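Local coordinates for protein phosphoglycerate kinase (PDB 4NG4) that catalyses the ATP-linked phosphoryl transfer between 3-phosphoglycerate and 1,3-bisphosphoglycerate in glycolysis, working as a monomer, at residues A[25-30]-A[61-66]; A[270-275]-A[302-307]; A[318-323]-A[348-353]. All blocks are in the same frame, centred on the assembly; numbering follows the deposited sequence.

Interaction 1 of 3, residues A[25-30]-A[61-66]; sequences KRVMIR and QKARVM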
loop_
_atom_site.group_PDB
_atom_site.type_symbol
_atom_site.label_atom_id
_atom_site.label_comp_id
_atom_site.label_asym_id
_atom_site.label_seq_id
_atom_site.Cartn_x
_atom_site.Cartn_y
_atom_site.Cartn_z
ATOM N N LYS A 25 -6.918 -16.438 27.239
ATOM C CA LYS A 25 -7.949 -15.492 26.837
ATOM C C LYS A 25 -8.510 -15.857 25.467
ATOM O O LYS A 25 -7.905 -16.627 24.715
ATOM C CB LYS A 25 -7.390 -14.065 26.834
ATOM C CG LYS A 25 -7.252 -13.449 28.228
ATOM C CD LYS A 25 -7.045 -11.938 28.142
ATOM C CE LYS A 25 -7.346 -11.226 29.454
ATOM N NZ LYS A 25 -7.532 -9.762 29.214
ATOM N N ARG A 26 -9.686 -15.318 25.166
ATOM C CA ARG A 26 -10.260 -15.417 23.827
ATOM C C ARG A 26 -9.734 -14.249 23.023
ATOM O O ARG A 26 -9.969 -13.098 23.389
ATOM C CB ARG A 26 -11.782 -15.355 23.874
ATOM C CG ARG A 26 -12.442 -16.542 24.561
ATOM C CD ARG A 26 -13.940 -16.347 24.591
ATOM N NE ARG A 26 -14.339 -15.333 25.569
ATOM C CZ ARG A 26 -15.405 -14.533 25.460
ATOM N NH1 ARG A 26 -16.208 -14.585 24.396
ATOM N NH2 ARG A 26 -15.671 -13.658 26.426
ATOM N N VAL A 27 -9.015 -14.551 21.943
ATOM C CA VAL A 27 -8.327 -13.531 21.158
ATOM C C VAL A 27 -8.805 -13.578 19.732
ATOM O O VAL A 27 -8.723 -14.611 19.071
ATOM C CB VAL A 27 -6.795 -13.722 21.177
ATOM C CG1 VAL A 27 -6.121 -12.699 20.270
ATOM C CG2 VAL A 27 -6.261 -13.613 22.607
ATOM N N MET A 28 -9.278 -12.432 19.265
ATOM C CA MET A 28 -9.844 -12.289 17.936
ATOM C C MET A 28 -8.855 -11.501 17.072
ATOM O O MET A 28 -8.662 -10.299 17.275
ATOM C CB MET A 28 -11.187 -11.570 18.054
ATOM C CG MET A 28 -12.197 -11.938 16.993
ATOM S SD MET A 28 -13.803 -11.190 17.328
ATOM C CE MET A 28 -14.870 -12.602 17.033
ATOM N N ILE A 29 -8.208 -12.194 16.135
ATOM C CA ILE A 29 -7.206 -11.591 15.258
ATOM C C ILE A 29 -7.775 -11.355 13.860
ATOM O O ILE A 29 -8.079 -12.303 13.147
ATOM C CB ILE A 29 -5.962 -12.494 15.128
ATOM C CG1 ILE A 29 -5.385 -12.818 16.502
ATOM C CG2 ILE A 29 -4.893 -11.829 14.270
ATOM C CD1 ILE A 29 -4.320 -13.886 16.441
ATOM N N ARG A 30 -7.897 -10.088 13.469
ATOM C CA ARG A 30 -8.305 -9.732 12.114
ATOM C C ARG A 30 -7.078 -9.739 11.211
ATOM O O ARG A 30 -6.148 -8.934 11.376
ATOM C CB ARG A 30 -8.972 -8.356 12.088
ATOM C CG ARG A 30 -9.439 -7.882 10.684
ATOM C CD ARG A 30 -10.673 -8.595 10.219
ATOM N NE ARG A 30 -11.302 -7.941 9.073
ATOM C CZ ARG A 30 -10.935 -8.099 7.802
ATOM N NH1 ARG A 30 -9.919 -8.882 7.477
ATOM N NH2 ARG A 30 -11.579 -7.440 6.849
ATOM N N GLN A 61 1.599 -18.445 23.356
ATOM C CA GLN A 61 1.174 -17.886 24.644
ATOM C C GLN A 61 -0.157 -18.481 25.128
ATOM O O GLN A 61 -0.729 -18.027 26.124
ATOM C CB GLN A 61 1.080 -16.365 24.557
ATOM C CG GLN A 61 2.425 -15.704 24.319
ATOM C CD GLN A 61 2.314 -14.220 24.104
ATOM O OE1 GLN A 61 1.328 -13.599 24.498
ATOM N NE2 GLN A 61 3.333 -13.634 23.481
ATOM N N LYS A 62 -0.625 -19.507 24.419
ATOM C CA LYS A 62 -1.814 -20.286 24.783
ATOM C C LYS A 62 -3.091 -19.444 24.846
ATOM O O LYS A 62 -3.920 -19.571 25.750
ATOM C CB LYS A 62 -1.561 -21.115 26.056
ATOM C CG LYS A 62 -1.007 -22.500 25.729
ATOM C CD LYS A 62 -0.206 -23.109 26.853
ATOM C CE LYS A 62 0.134 -24.549 26.525
ATOM N NZ LYS A 62 1.020 -25.167 27.538
ATOM N N ALA A 63 -3.241 -18.598 23.836
ATOM C CA ALA A 63 -4.493 -17.898 23.599
ATOM C C ALA A 63 -5.519 -18.892 23.073
ATOM O O ALA A 63 -5.164 -19.974 22.594
ATOM C CB ALA A 63 -4.291 -16.765 22.595
ATOM N N ARG A 64 -6.791 -18.526 23.195
ATOM C CA ARG A 64 -7.866 -19.219 22.503
ATOM C C ARG A 64 -8.125 -18.394 21.255
ATOM O O ARG A 64 -8.749 -17.336 21.328
ATOM C CB ARG A 64 -9.119 -19.299 23.379
ATOM C CG ARG A 64 -8.889 -19.901 24.765
ATOM C CD ARG A 64 -9.901 -19.361 25.769
ATOM N NE ARG A 64 -9.960 -20.180 26.980
ATOM C CZ ARG A 64 -10.777 -21.215 27.170
ATOM N NH1 ARG A 64 -11.647 -21.588 26.235
ATOM N NH2 ARG A 64 -10.722 -21.886 28.311
ATOM N N VAL A 65 -7.635 -18.865 20.111
ATOM C CA VAL A 65 -7.513 -17.996 18.926
ATOM C C VAL A 65 -8.664 -18.094 17.919
ATOM O O VAL A 65 -8.951 -19.168 17.397
ATOM C CB VAL A 65 -6.179 -18.253 18.176
ATOM C CG1 VAL A 65 -6.252 -17.720 16.758
ATOM C CG2 VAL A 65 -5.023 -17.617 18.926
ATOM N N MET A 66 -9.298 -16.954 17.655
ATOM C CA MET A 66 -10.295 -16.830 16.598
ATOM C C MET A 66 -9.736 -15.971 15.453
ATOM O O MET A 66 -9.569 -14.759 15.605
ATOM C CB MET A 66 -11.566 -16.183 17.145
ATOM C CG MET A 66 -12.353 -17.054 18.099
ATOM S SD MET A 66 -13.616 -16.124 19.013
ATOM C CE MET A 66 -12.611 -15.411 20.306
#

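Interaction 2 of 3, residues A[270-275]-A[302-307]; sequences PVDVIV and VGPNTS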
loop_
_atom_site.group_PDB
_atom_site.type_symbol
_atom_site.label_atom_id
_atom_site.label_comp_id
_atom_site.label_asym_id
_atom_site.label_seq_id
_atom_site.Cartn_x
_atom_site.Cartn_y
_atom_site.Cartn_z
ATOM N N PRO A 270 11.458 16.418 -15.783
ATOM C CA PRO A 270 12.242 15.844 -16.891
ATOM C C PRO A 270 12.797 16.918 -17.798
ATOM O O PRO A 270 12.015 17.742 -18.283
ATOM C CB PRO A 270 11.211 15.001 -17.653
ATOM C CG PRO A 270 10.175 14.637 -16.625
ATOM C CD PRO A 270 10.118 15.806 -15.673
ATOM N N VAL A 271 14.118 16.925 -18.016
ATOM C CA VAL A 271 14.727 17.832 -19.014
ATOM C C VAL A 271 14.916 17.128 -20.372
ATOM O O VAL A 271 14.870 17.772 -21.422
ATOM C CB VAL A 271 16.053 18.456 -18.536
ATOM C CG1 VAL A 271 15.938 18.928 -17.107
ATOM C CG2 VAL A 271 17.178 17.467 -18.667
ATOM N N ASP A 272 15.122 15.812 -20.347
ATOM C CA ASP A 272 15.121 14.998 -21.567
ATOM C C ASP A 272 14.203 13.772 -21.427
ATOM O O ASP A 272 14.030 13.252 -20.328
ATOM C CB ASP A 272 16.556 14.596 -21.983
ATOM C CG ASP A 272 17.329 13.832 -20.894
ATOM O OD1 ASP A 272 16.804 13.584 -19.789
ATOM O OD2 ASP A 272 18.492 13.473 -21.169
ATOM N N VAL A 273 13.620 13.334 -22.545
ATOM C CA VAL A 273 12.613 12.252 -22.576
ATOM C C VAL A 273 12.796 11.357 -23.798
ATOM O O VAL A 273 13.456 11.745 -24.756
ATOM C CB VAL A 273 11.170 12.826 -22.652
ATOM C CG1 VAL A 273 10.780 13.522 -21.357
ATOM C CG2 VAL A 273 11.036 13.774 -23.825
ATOM N N ILE A 274 12.219 10.162 -23.786
ATOM C CA ILE A 274 12.222 9.368 -25.009
ATOM C C ILE A 274 10.828 9.266 -25.587
ATOM O O ILE A 274 9.883 8.880 -24.908
ATOM C CB ILE A 274 12.834 7.974 -24.839
ATOM C CG1 ILE A 274 12.930 7.273 -26.194
ATOM C CG2 ILE A 274 11.999 7.133 -23.935
ATOM C CD1 ILE A 274 14.181 6.386 -26.335
ATOM N N VAL A 275 10.726 9.613 -26.863
ATOM C CA VAL A 275 9.452 9.757 -27.536
ATOM C C VAL A 275 9.364 8.823 -28.723
ATOM O O VAL A 275 10.370 8.409 -29.278
ATOM C CB VAL A 275 9.213 11.225 -28.020
ATOM C CG1 VAL A 275 9.456 12.213 -26.903
ATOM C CG2 VAL A 275 10.101 11.580 -29.193
ATOM N N VAL A 302 11.794 9.001 -19.260
ATOM C CA VAL A 302 12.798 10.035 -19.068
ATOM C C VAL A 302 14.017 9.692 -19.893
ATOM O O VAL A 302 14.191 8.557 -20.336
ATOM C CB VAL A 302 13.265 10.123 -17.603
ATOM C CG1 VAL A 302 12.102 10.483 -16.677
ATOM C CG2 VAL A 302 13.928 8.803 -17.182
ATOM N N GLY A 303 14.870 10.687 -20.080
ATOM C CA GLY A 303 16.142 10.513 -20.782
ATOM C C GLY A 303 17.307 10.330 -19.824
ATOM O O GLY A 303 17.114 10.312 -18.606
ATOM N N PRO A 304 18.529 10.205 -20.370
ATOM C CA PRO A 304 19.698 9.957 -19.540
ATOM C C PRO A 304 20.031 11.114 -18.580
ATOM O O PRO A 304 20.369 10.860 -17.421
ATOM C CB PRO A 304 20.808 9.733 -20.575
ATOM C CG PRO A 304 20.368 10.471 -21.756
ATOM C CD PRO A 304 18.890 10.320 -21.795
ATOM N N ASN A 305 19.926 12.360 -19.052
ATOM C CA ASN A 305 20.207 13.554 -18.220
ATOM C C ASN A 305 19.288 13.622 -17.026
ATOM O O ASN A 305 19.733 13.886 -15.907
ATOM C CB ASN A 305 20.063 14.859 -19.013
ATOM C CG ASN A 305 20.704 16.047 -18.310
ATOM O OD1 ASN A 305 20.051 16.784 -17.579
ATOM N ND2 ASN A 305 21.989 16.233 -18.534
ATOM N N THR A 306 18.009 13.367 -17.273
ATOM C CA THR A 306 17.018 13.319 -16.214
ATOM C C THR A 306 17.317 12.185 -15.246
ATOM O O THR A 306 17.486 12.428 -14.054
ATOM C CB THR A 306 15.586 13.155 -16.768
ATOM O OG1 THR A 306 15.311 14.166 -17.750
ATOM C CG2 THR A 306 14.563 13.252 -15.630
ATOM N N SER A 307 17.429 10.954 -15.734
ATOM C CA SER A 307 17.620 9.836 -14.802
ATOM C C SER A 307 19.011 9.815 -14.157
ATOM O O SER A 307 19.279 8.961 -13.334
ATOM C CB SER A 307 17.248 8.476 -15.425
ATOM O OG SER A 307 17.877 8.260 -16.658
#

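Interaction 3 of 3, residues A[318-323]-A[348-353]; sequences GTIVWN and STAYSI. With ADP (adenosine-5'-diphosphate), chain E.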
loop_
_atom_site.group_PDB
_atom_site.type_symbol
_atom_site.label_atom_id
_atom_site.label_comp_id
_atom_site.label_asym_id
_atom_site.label_seq_id
_atom_site.Cartn_x
_atom_site.Cartn_y
_atom_site.Cartn_z
ATOM N N GLY A 318 19.071 10.025 2.500
ATOM C CA GLY A 318 19.049 9.283 3.766
ATOM C C GLY A 318 17.801 8.422 3.905
ATOM O O GLY A 318 17.828 7.409 4.604
ATOM N N THR A 319 16.709 8.840 3.258
ATOM C CA THR A 319 15.457 8.083 3.226
ATOM C C THR A 319 14.813 8.262 1.854
ATOM O O THR A 319 14.971 9.325 1.240
ATOM C CB THR A 319 14.455 8.585 4.289
ATOM O OG1 THR A 319 15.082 8.599 5.575
ATOM C CG2 THR A 319 13.215 7.699 4.322
ATOM N N ILE A 320 14.091 7.239 1.381
ATOM C CA ILE A 320 13.402 7.299 0.085
ATOM C C ILE A 320 11.990 6.687 0.137
ATOM O O ILE A 320 11.782 5.630 0.727
ATOM C CB ILE A 320 14.215 6.596 -1.010
ATOM C CG1 ILE A 320 15.605 7.244 -1.163
ATOM C CG2 ILE A 320 13.460 6.638 -2.318
ATOM C CD1 ILE A 320 16.518 6.555 -2.169
ATOM N N VAL A 321 11.021 7.362 -0.479
ATOM C CA VAL A 321 9.645 6.853 -0.556
ATOM C C VAL A 321 9.238 6.874 -2.024
ATOM O O VAL A 321 9.208 7.924 -2.619
ATOM C CB VAL A 321 8.662 7.710 0.297
ATOM C CG1 VAL A 321 7.271 7.141 0.253
ATOM C CG2 VAL A 321 9.116 7.777 1.736
ATOM N N TRP A 322 8.937 5.726 -2.615
ATOM C CA TRP A 322 8.715 5.666 -4.061
ATOM C C TRP A 322 7.448 4.890 -4.445
ATOM O O TRP A 322 7.316 3.713 -4.137
ATOM C CB TRP A 322 9.941 5.073 -4.739
ATOM C CG TRP A 322 9.741 4.678 -6.158
ATOM C CD1 TRP A 322 8.960 5.302 -7.093
ATOM C CD2 TRP A 322 10.343 3.570 -6.821
ATOM N NE1 TRP A 322 9.029 4.631 -8.290
ATOM C CE2 TRP A 322 9.879 3.569 -8.148
ATOM C CE3 TRP A 322 11.219 2.569 -6.419
ATOM C CZ2 TRP A 322 10.266 2.605 -9.071
ATOM C CZ3 TRP A 322 11.596 1.607 -7.341
ATOM C CH2 TRP A 322 11.117 1.630 -8.646
ATOM N N ASN A 323 6.538 5.588 -5.127
ATOM C CA ASN A 323 5.261 5.071 -5.559
ATOM C C ASN A 323 4.992 5.466 -6.990
ATOM O O ASN A 323 4.580 6.593 -7.255
ATOM C CB ASN A 323 4.151 5.642 -4.688
ATOM C CG ASN A 323 2.767 5.378 -5.260
ATOM O OD1 ASN A 323 1.910 6.266 -5.273
ATOM N ND2 ASN A 323 2.548 4.165 -5.757
ATOM N N SER A 348 21.646 2.472 -3.385
ATOM C CA SER A 348 21.630 3.509 -2.374
ATOM C C SER A 348 21.557 2.981 -0.953
ATOM O O SER A 348 21.150 1.859 -0.691
ATOM C CB SER A 348 20.484 4.494 -2.603
ATOM O OG SER A 348 20.390 5.408 -1.518
ATOM N N THR A 349 21.959 3.850 -0.047
ATOM C CA THR A 349 22.183 3.527 1.347
ATOM C C THR A 349 21.042 4.047 2.216
ATOM O O THR A 349 20.990 3.785 3.409
ATOM C CB THR A 349 23.518 4.154 1.803
ATOM O OG1 THR A 349 23.817 3.719 3.116
ATOM C CG2 THR A 349 23.467 5.689 1.792
ATOM N N ALA A 350 20.135 4.797 1.597
ATOM C CA ALA A 350 18.961 5.317 2.275
ATOM C C ALA A 350 18.023 4.178 2.601
ATOM O O ALA A 350 18.052 3.141 1.947
ATOM C CB ALA A 350 18.261 6.331 1.403
ATOM N N TYR A 351 17.206 4.377 3.629
ATOM C CA TYR A 351 16.134 3.449 3.978
ATOM C C TYR A 351 15.011 3.620 2.955
ATOM O O TYR A 351 14.290 4.619 2.994
ATOM C CB TYR A 351 15.625 3.736 5.398
ATOM C CG TYR A 351 14.539 2.800 5.851
ATOM C CD1 TYR A 351 14.849 1.552 6.360
ATOM C CD2 TYR A 351 13.201 3.158 5.759
ATOM C CE1 TYR A 351 13.857 0.676 6.774
ATOM C CE2 TYR A 351 12.198 2.290 6.175
ATOM C CZ TYR A 351 12.538 1.049 6.676
ATOM O OH TYR A 351 11.561 0.173 7.087
ATOM N N SER A 352 14.882 2.663 2.037
ATOM C CA SER A 352 13.901 2.762 0.932
ATOM C C SER A 352 12.555 2.105 1.279
ATOM O O SER A 352 12.520 1.050 1.933
ATOM C CB SER A 352 14.473 2.154 -0.361
ATOM O OG SER A 352 14.966 0.835 -0.137
ATOM N N ILE A 353 11.463 2.750 0.855
ATOM C CA ILE A 353 10.102 2.262 1.096
ATOM C C ILE A 353 9.319 2.404 -0.192
ATOM O O ILE A 353 9.142 3.519 -0.676
ATOM C CB ILE A 353 9.368 3.087 2.162
ATOM C CG1 ILE A 353 10.217 3.277 3.409
ATOM C CG2 ILE A 353 8.091 2.414 2.576
ATOM C CD1 ILE A 353 9.631 4.287 4.357
HETATM P PB ADP E . 1.449 2.401 -9.050
HETATM O O1B ADP E . 2.788 1.709 -9.117
HETATM O O2B ADP E . 0.281 1.471 -9.308
HETATM O O3B ADP E . 1.279 3.308 -7.854
HETATM P PA ADP E . 0.269 4.296 -10.853
HETATM O O1A ADP E . -1.024 3.573 -10.562
HETATM O O2A ADP E . 0.414 5.704 -10.339
HETATM O O3A ADP E . 1.521 3.429 -10.300
HETATM O "O5'" ADP E . 0.431 4.291 -12.466
HETATM C "C5'" ADP E . 1.476 3.576 -13.138
HETATM C "C4'" ADP E . 1.015 3.115 -14.513
HETATM O "O4'" ADP E . 0.918 4.247 -15.386
HETATM C "C3'" ADP E . 1.989 2.115 -15.140
HETATM O "O3'" ADP E . 1.335 0.868 -15.420
HETATM C "C2'" ADP E . 2.522 2.800 -16.394
HETATM O "O2'" ADP E . 2.540 1.942 -17.538
HETATM C "C1'" ADP E . 1.605 4.004 -16.623
HETATM N N9 ADP E . 2.378 5.198 -17.098
HETATM C C8 ADP E . 3.381 5.830 -16.441
HETATM N N7 ADP E . 3.855 6.864 -17.184
HETATM C C5 ADP E . 3.154 6.914 -18.335
HETATM C C6 ADP E . 3.138 7.760 -19.555
HETATM N N6 ADP E . 3.993 8.800 -19.713
HETATM N N1 ADP E . 2.225 7.454 -20.513
HETATM C C2 ADP E . 1.351 6.425 -20.406
HETATM N N3 ADP E . 1.318 5.620 -19.327
HETATM C C4 ADP E . 2.177 5.808 -18.279
#

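Interaction 1 of 3, residues A[25-30]-A[61-66]
Arg26 to Met28 and Arg64 to Met66 pair residue for residue as neighbouring parallel strands, with their short axes 28° apart. Four backbone hydrogen bonds zip them together in the parallel pattern: Arg64 N donates to Lys25 O, Val27 N to Arg64 O, Met66 N to Val27 O and Ile29 N to Met66 O, with donor-acceptor distances from 2.7 to 3.0 Å. The middle two are close to straight. Val27 is thus gripped through both its N and its O.

The tight part is the buried run of Val27, Met28 and Ile29 against Val65 and Met66, packed on both faces of the sheet. On the Val27 and Val65 face, Val27 CG2 meets the methyl CB of Ala63 at 3.7 Å, and farther along Ile29 CD1 comes up to Val65 CG1. Helix 46-60 closes this apolar layer: Ala58 touches Ile29, Ala63 and Val65. On the other face the thioether of Met66 bends at chi3 (-82°) to bring CE to Arg26 CB, 3.7 Å away; its SD stands 4.2 Å from Met28 CE.

Toward Lys25 the contact loosens and burial gives way to solvent. Lys25, Arg26 and Arg64 are all partly exposed, and the two arginines meet through their aliphatic stems, Arg26 CG to Arg64 CD, at 4.0 Å. Their guanidinium planes are turned 81° apart and their NE atoms are 6.7 Å from each other, a spacing that probably limits repulsion between the like charges. Arg26 N is additionally bound to Asp145.

The pairing joins the two central strands of the six-stranded parallel sheet, and strand 26-31, helix 46-60 and strand 64-69 form a beta-alpha-beta crossover of the Rossmann-like N-terminal domain, whose predicted 3-phosphoglycerate site includes Leu33 and His70 just beyond these strands.

Interaction 2 of 3, residues A[270-275]-A[302-307]
A carboxylate from a strand, that of Asp272, accepts hydrogen bonds from the backbone N-H groups of Asn305 and Thr306 and from the Thr306 hydroxyl, tying the start of strand 272-276 to the N-terminal end of helix 304-316 at the outer side of the nucleotide-binding half of the enzyme. Each carboxylate oxygen takes a different backbone N-H. OD2 of Asp272 offers its syn lone pair to Asn305 N at 2.8 Å, while Asp272 OD1 receives Thr306 N on the syn side, 24° out of the carboxylate plane. The same OD1 is met nearly along its C-O axis by the hydroxyl of Thr306, OG1 donating over 2.6 Å. The carboxylate stands almost perpendicular to the side-chain amide of Asn305, the planes 82° apart.

The Thr306 hydroxyl is also an acceptor, its OG1 taking a weak bond from Val271 N at 3.0 Å. Backbone contact adds to these bonds: Gly303 N donates to Asp272 O (2.7 Å) from 53° above the carbonyl plane. Beside it, Val273 and Val302 form an antiparallel non-hydrogen-bonded pair whose side chains diverge, Val302 packing on Ile326 and Tyr310.

Two amides and one hydroxyl donating to the carboxylate of Asp272 at the positive end of a helix probably favour its ionised form, and the helix end is probably stabilised by that charge in return.

Interaction 3 of 3, residues A[318-323]-A[348-353]
The beta-alpha-beta unit of strand 319-323, helix 336-347 and strand 351-354 closes here, where Ile320 and its neighbours run parallel to Tyr351 to Ile353, in the sheet of the nucleotide-binding domain. The short axes lie 4.7 Å apart and only 11° from parallel. Four backbone bonds fix the register: Tyr351 N to Gly318 O, Ile320 N to Tyr351 O (3.1 Å), Ile353 N to Ile320 O and Trp322 N to Ile353 O (2.9 Å). Ile320 and Ile353 each use both N and O.

Each face has its own apolar contact. On the face of Ile320 and Ser352, CG1 of Ile320, anti to its carbonyl carbon (chi1 -59°), reaches the Ala350 methyl CB at 3.8 Å, and its CD1 ends near Ser348 OG. That hydroxyl accepts from Ala350 N (3.2 Å), an ST turn, and is also bound to Met314 O. Val345 of helix 336-347 lies against Ile320 and Ser352. On the other face, Thr319 CG2 sits beside Tyr351 O at 3.5 Å, and Val321 CG2 approaches Ile353 CD1 more loosely; helix 176-190 packs there, its Arg187 making a cation-pi contact with Tyr351.

Past the last bond the strand delivers Asn323 to the nucleotide. The link to the phosphate itself is weak, a hydrogen bond from Asn323 ND2 to ADP O3B. The side-chain amide is held more firmly by its other partners: ND2 also bonds to Gly355 O, while OD1 accepts from Lys208 NZ. Since Lys208 NZ itself hydrogen-bonds ADP, this shared network is consistent with Asn323 helping to position Lys208 at the nucleotide.

From the N terminus the three contacts close in series, none nested in or crossing another. Interaction 1 closes a 30-residue connection carrying helix 46-60, in the N-terminal domain. Interaction 2 closes 26 residues that include two short strands of the small antiparallel sheet, and ties strand 272-276 of that sheet to helix 304-316. That helix leads into strand 319-323, and so connects the antiparallel sheet through the chain to the parallel sheet of the ADP-binding half. Within the parallel sheet, interaction 3 closes a 24-residue connection through helix 336-347, its centre about 22 Å from that of interaction 2. Interaction 1 lies about 54 Å, centre to centre, from interaction 2, on the opposite side of the chain's centre.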